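Local coordinates for uncharacterized protein (Bacteroides ovatus, PDB 3P02), which is of unknown function and carries a DUF4973 domain followed by a BT_3044-like C-terminal region rich in antiparallel beta structure, at residues F195-R200 with F274-Y279. Numbering follows the deposited sequence. Where two conformers were deposited one is given.
With EDO (1,2-ethanediol), chain D.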
ATOM      1  N   PHE A 195       5.472   3.305  11.181  1.00  6.53           N
ATOM      2  CA  PHE A 195       4.624   2.224  11.629  1.00  6.95           C
ATOM      3  C   PHE A 195       3.765   2.842  12.717  1.00  9.97           C
ATOM      4  O   PHE A 195       3.995   4.000  13.091  1.00 11.04           O
ATOM      5  CB  PHE A 195       5.431   1.002  12.108  1.00  8.62           C
ATOM      6  CG  PHE A 195       6.251   1.216  13.363  1.00  8.88           C
ATOM      7  CD1 PHE A 195       7.512   1.820  13.303  1.00 10.04           C
ATOM      8  CD2 PHE A 195       5.752   0.841  14.605  1.00 10.08           C
ATOM      9  CE1 PHE A 195       8.245   2.076  14.477  1.00 12.65           C
ATOM     10  CE2 PHE A 195       6.511   1.053  15.778  1.00 11.17           C
ATOM     11  CZ  PHE A 195       7.747   1.661  15.695  1.00 11.05           C
ATOM     12  N   TYR A 196       2.825   2.075  13.263  1.00  7.67           N
ATOM     13  CA  TYR A 196       2.007   2.597  14.348  1.00  8.49           C
ATOM     14  C   TYR A 196       2.369   1.942  15.679  1.00 10.92           C
ATOM     15  O   TYR A 196       2.455   0.719  15.760  1.00 10.03           O
ATOM     16  CB  TYR A 196       0.505   2.347  14.088  1.00  9.91           C
ATOM     17  CG  TYR A 196      -0.006   2.905  12.779  1.00  8.98           C
ATOM     18  CD1 TYR A 196      -0.085   4.280  12.566  1.00  9.75           C
ATOM     19  CD2 TYR A 196      -0.416   2.054  11.752  1.00 10.56           C
ATOM     20  CE1 TYR A 196      -0.551   4.798  11.351  1.00  8.97           C
ATOM     21  CE2 TYR A 196      -0.923   2.558  10.554  1.00 11.04           C
ATOM     22  CZ  TYR A 196      -0.987   3.929  10.358  1.00  9.38           C
ATOM     23  OH  TYR A 196      -1.480   4.391   9.167  1.00 10.57           O
ATOM     24  N   ALA A 197       2.513   2.753  16.722  1.00  8.77           N
ATOM     25  CA  ALA A 197       2.722   2.244  18.058  1.00  8.18           C
ATOM     26  C   ALA A 197       1.398   1.668  18.634  1.00 10.34           C
ATOM     27  O   ALA A 197       0.308   1.937  18.095  1.00 10.17           O
ATOM     28  CB  ALA A 197       3.223   3.372  18.964  1.00  8.99           C
ATOM     29  N   GLY A 198       1.508   0.928  19.750  1.00 10.06           N
ATOM     30  CA  GLY A 198       0.328   0.463  20.486  1.00 10.54           C
ATOM     31  C   GLY A 198      -0.666  -0.428  19.776  1.00 14.52           C
ATOM     32  O   GLY A 198      -1.882  -0.315  20.009  1.00 14.58           O
ATOM     33  N   GLN A 199      -0.152  -1.327  18.930  1.00 12.07           N
ATOM     34  CA  GLN A 199      -0.916  -2.331  18.173  1.00 13.24           C
ATOM     35  C   GLN A 199      -1.829  -1.720  17.103  1.00 16.54           C
ATOM     36  O   GLN A 199      -2.620  -2.442  16.492  1.00 16.70           O
ATOM     37  CB  GLN A 199      -1.722  -3.256  19.100  1.00 15.61           C
ATOM     38  CG  GLN A 199      -0.863  -4.292  19.761  1.00 24.10           C
ATOM     39  CD  GLN A 199      -1.683  -5.404  20.346  1.00 32.74           C
ATOM     40  OE1 GLN A 199      -2.597  -5.168  21.132  1.00 25.54           O
ATOM     41  NE2 GLN A 199      -1.339  -6.637  20.001  1.00 23.51           N
ATOM     42  N   ARG A 200      -1.670  -0.420  16.813  1.00 11.13           N
ATOM     43  CA  ARG A 200      -2.486   0.201  15.771  1.00 11.22           C
ATOM     44  C   ARG A 200      -2.097  -0.355  14.388  1.00 13.99           C
ATOM     45  O   ARG A 200      -0.965  -0.803  14.146  1.00 11.73           O
ATOM     46  CB  ARG A 200      -2.365   1.745  15.798  1.00  9.42           C
ATOM     47  CG  ARG A 200      -3.417   2.468  16.667  1.00 11.06           C
ATOM     48  CD  ARG A 200      -3.409   1.996  18.121  1.00 13.67           C
ATOM     49  NE  ARG A 200      -4.308   2.799  18.934  1.00 14.78           N
ATOM     50  CZ  ARG A 200      -4.306   2.805  20.265  1.00 16.56           C
ATOM     51  NH1 ARG A 200      -3.503   1.984  20.942  1.00 14.84           N
ATOM     52  NH2 ARG A 200      -5.131   3.598  20.930  1.00 15.37           N
ATOM     53  N   PHE A 274      11.357   2.872  23.160  1.00  7.52           N
ATOM     54  CA  PHE A 274      10.713   4.150  23.408  1.00  7.45           C
ATOM     55  C   PHE A 274       9.483   4.029  24.248  1.00  9.83           C
ATOM     56  O   PHE A 274       8.694   3.089  24.097  1.00  8.89           O
ATOM     57  CB  PHE A 274      10.358   4.887  22.090  1.00  8.12           C
ATOM     58  CG  PHE A 274       9.365   4.160  21.195  1.00  8.87           C
ATOM     59  CD1 PHE A 274       7.984   4.334  21.362  1.00 10.07           C
ATOM     60  CD2 PHE A 274       9.800   3.288  20.214  1.00  9.97           C
ATOM     61  CE1 PHE A 274       7.058   3.668  20.533  1.00 10.52           C
ATOM     62  CE2 PHE A 274       8.877   2.651  19.365  1.00 10.38           C
ATOM     63  CZ  PHE A 274       7.512   2.834  19.544  1.00  8.68           C
ATOM     64  N   ASP A 275       9.262   5.058  25.069  1.00  8.53           N
ATOM     65  CA  ASP A 275       8.025   5.210  25.800  1.00  7.85           C
ATOM     66  C   ASP A 275       7.024   5.975  24.939  1.00 11.02           C
ATOM     67  O   ASP A 275       7.412   6.838  24.152  1.00  9.72           O
ATOM     68  CB  ASP A 275       8.230   5.982  27.123  1.00  8.48           C
ATOM     69  CG  ASP A 275       8.988   5.259  28.205  1.00 10.78           C
ATOM     70  OD1 ASP A 275       9.084   3.995  28.138  1.00 10.02           O
ATOM     71  OD2 ASP A 275       9.408   5.931  29.170  1.00 11.79           O
ATOM     72  N   PHE A 276       5.730   5.704  25.149  1.00  8.67           N
ATOM     73  CA  PHE A 276       4.652   6.454  24.516  1.00  8.49           C
ATOM     74  C   PHE A 276       3.428   6.257  25.348  1.00 11.46           C
ATOM     75  O   PHE A 276       3.362   5.321  26.151  1.00  9.29           O
ATOM     76  CB  PHE A 276       4.411   6.049  23.055  1.00  8.50           C
ATOM     77  CG  PHE A 276       3.661   4.753  22.933  1.00  9.74           C
ATOM     78  CD1 PHE A 276       4.325   3.528  23.046  1.00  9.59           C
ATOM     79  CD2 PHE A 276       2.275   4.750  22.724  1.00  9.61           C
ATOM     80  CE1 PHE A 276       3.606   2.333  22.992  1.00 11.39           C
ATOM     81  CE2 PHE A 276       1.560   3.555  22.699  1.00 11.78           C
ATOM     82  CZ  PHE A 276       2.228   2.353  22.816  1.00 11.18           C
ATOM     83  N   VAL A 277       2.432   7.112  25.132  1.00  9.20           N
ATOM     84  CA  VAL A 277       1.193   7.039  25.879  0.50  9.09           C
ATOM     85  C   VAL A 277       0.035   6.680  24.943  1.00 11.75           C
ATOM     86  O   VAL A 277      -0.069   7.263  23.848  1.00 11.27           O
ATOM     87  CB  VAL A 277       0.955   8.414  26.574  0.50 13.51           C
ATOM     88  CG1 VAL A 277      -0.410   8.478  27.249  0.50 13.64           C
ATOM     89  CG2 VAL A 277       2.064   8.727  27.577  0.50 13.18           C
ATOM     90  N   ASP A 278      -0.835   5.779  25.388  1.00  9.99           N
ATOM     91  CA  ASP A 278      -2.066   5.457  24.699  1.00  9.78           C
ATOM     92  C   ASP A 278      -3.126   6.292  25.425  1.00 12.31           C
ATOM     93  O   ASP A 278      -3.490   5.974  26.568  1.00 14.01           O
ATOM     94  CB  ASP A 278      -2.364   3.960  24.752  1.00 10.34           C
ATOM     95  CG  ASP A 278      -3.700   3.587  24.136  1.00 12.30           C
ATOM     96  OD1 ASP A 278      -4.588   4.493  24.001  1.00 13.96           O
ATOM     97  OD2 ASP A 278      -3.880   2.399  23.797  1.00 16.37           O
ATOM     98  N   TYR A 279      -3.561   7.400  24.820  1.00  9.74           N
ATOM     99  CA  TYR A 279      -4.511   8.295  25.481  1.00 10.26           C
ATOM    100  C   TYR A 279      -5.914   8.180  24.860  1.00 13.63           C
ATOM    101  O   TYR A 279      -6.759   9.042  25.098  1.00 13.97           O
ATOM    102  CB  TYR A 279      -3.970   9.755  25.415  1.00 10.27           C
ATOM    103  CG  TYR A 279      -3.824  10.291  24.002  1.00 10.66           C
ATOM    104  CD1 TYR A 279      -2.697   9.999  23.235  1.00 11.55           C
ATOM    105  CD2 TYR A 279      -4.802  11.117  23.441  1.00 10.85           C
ATOM    106  CE1 TYR A 279      -2.579  10.454  21.925  1.00 11.72           C
ATOM    107  CE2 TYR A 279      -4.671  11.618  22.151  1.00 11.08           C
ATOM    108  CZ  TYR A 279      -3.552  11.291  21.397  1.00 11.11           C
ATOM    109  OH  TYR A 279      -3.422  11.762  20.108  1.00 11.58           O
TER
HETATM  110  C1  EDO D   3      -3.351  -1.266  22.898  1.00 50.21           C
HETATM  111  O1  EDO D   3      -3.704  -1.262  21.510  1.00 52.36           O
HETATM  112  C2  EDO D   3      -2.265  -2.300  23.166  1.00 48.52           C
HETATM  113  O2  EDO D   3      -2.846  -3.609  23.235  1.00 51.03           O
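In the antiparallel sheet of the BT_3044-like region, where strands 192-196 and 262-278 are not sheet neighbours, a type I' turn, A197 to R200, at the end of strand 192-196 meets the side chains of F274, F276 and D278 on strand 262-278. The two segments share no backbone hydrogen bond; side chains bridge them. At the strand end of the turn segment, F195 and F274 reach tip to tip, F195 CZ lying 4.0 Å from F274 CE2, which sits at the edge of the F195 ring. A197 fills the next position: its CB stands 3.9 Å from the centroid of the F276 ring, only 3° off the normal, a CH-pi contact over the middle of one face. The same methyl meets the edge of the F274 ring. F276 CZ lies 3.5 Å from G198 N. At the polar end, R200 bends at chi2 (57°) and its guanidinium forms a salt bridge with D278. NH1 gives D278 OD2 a 2.9 Å bond that lies in the guanidinium plane but arrives from above the carboxylate plane; the NH2 to OD1 bond is weak. NH1 also donates to G198 O at 3.0 Å, tying the side chain back onto its own turn; O1 of a 1,2-ethanediol, probably from the crystallisation liquor, closely approaches that same oxygen. D206 gives R200 NH2 a second salt bridge, Y210 adds a cation-pi contact, and S281 OG and T280 N hold the D278 carboxylate. A leucine in place of R200 would probably leave D278 and D206 without their shared cation and G198 O without its side-chain donor. One buried guanidinium paired with two carboxylates thus probably offsets part of their charge while linking the turn to the strand, beside an apolar layer of aromatic rings.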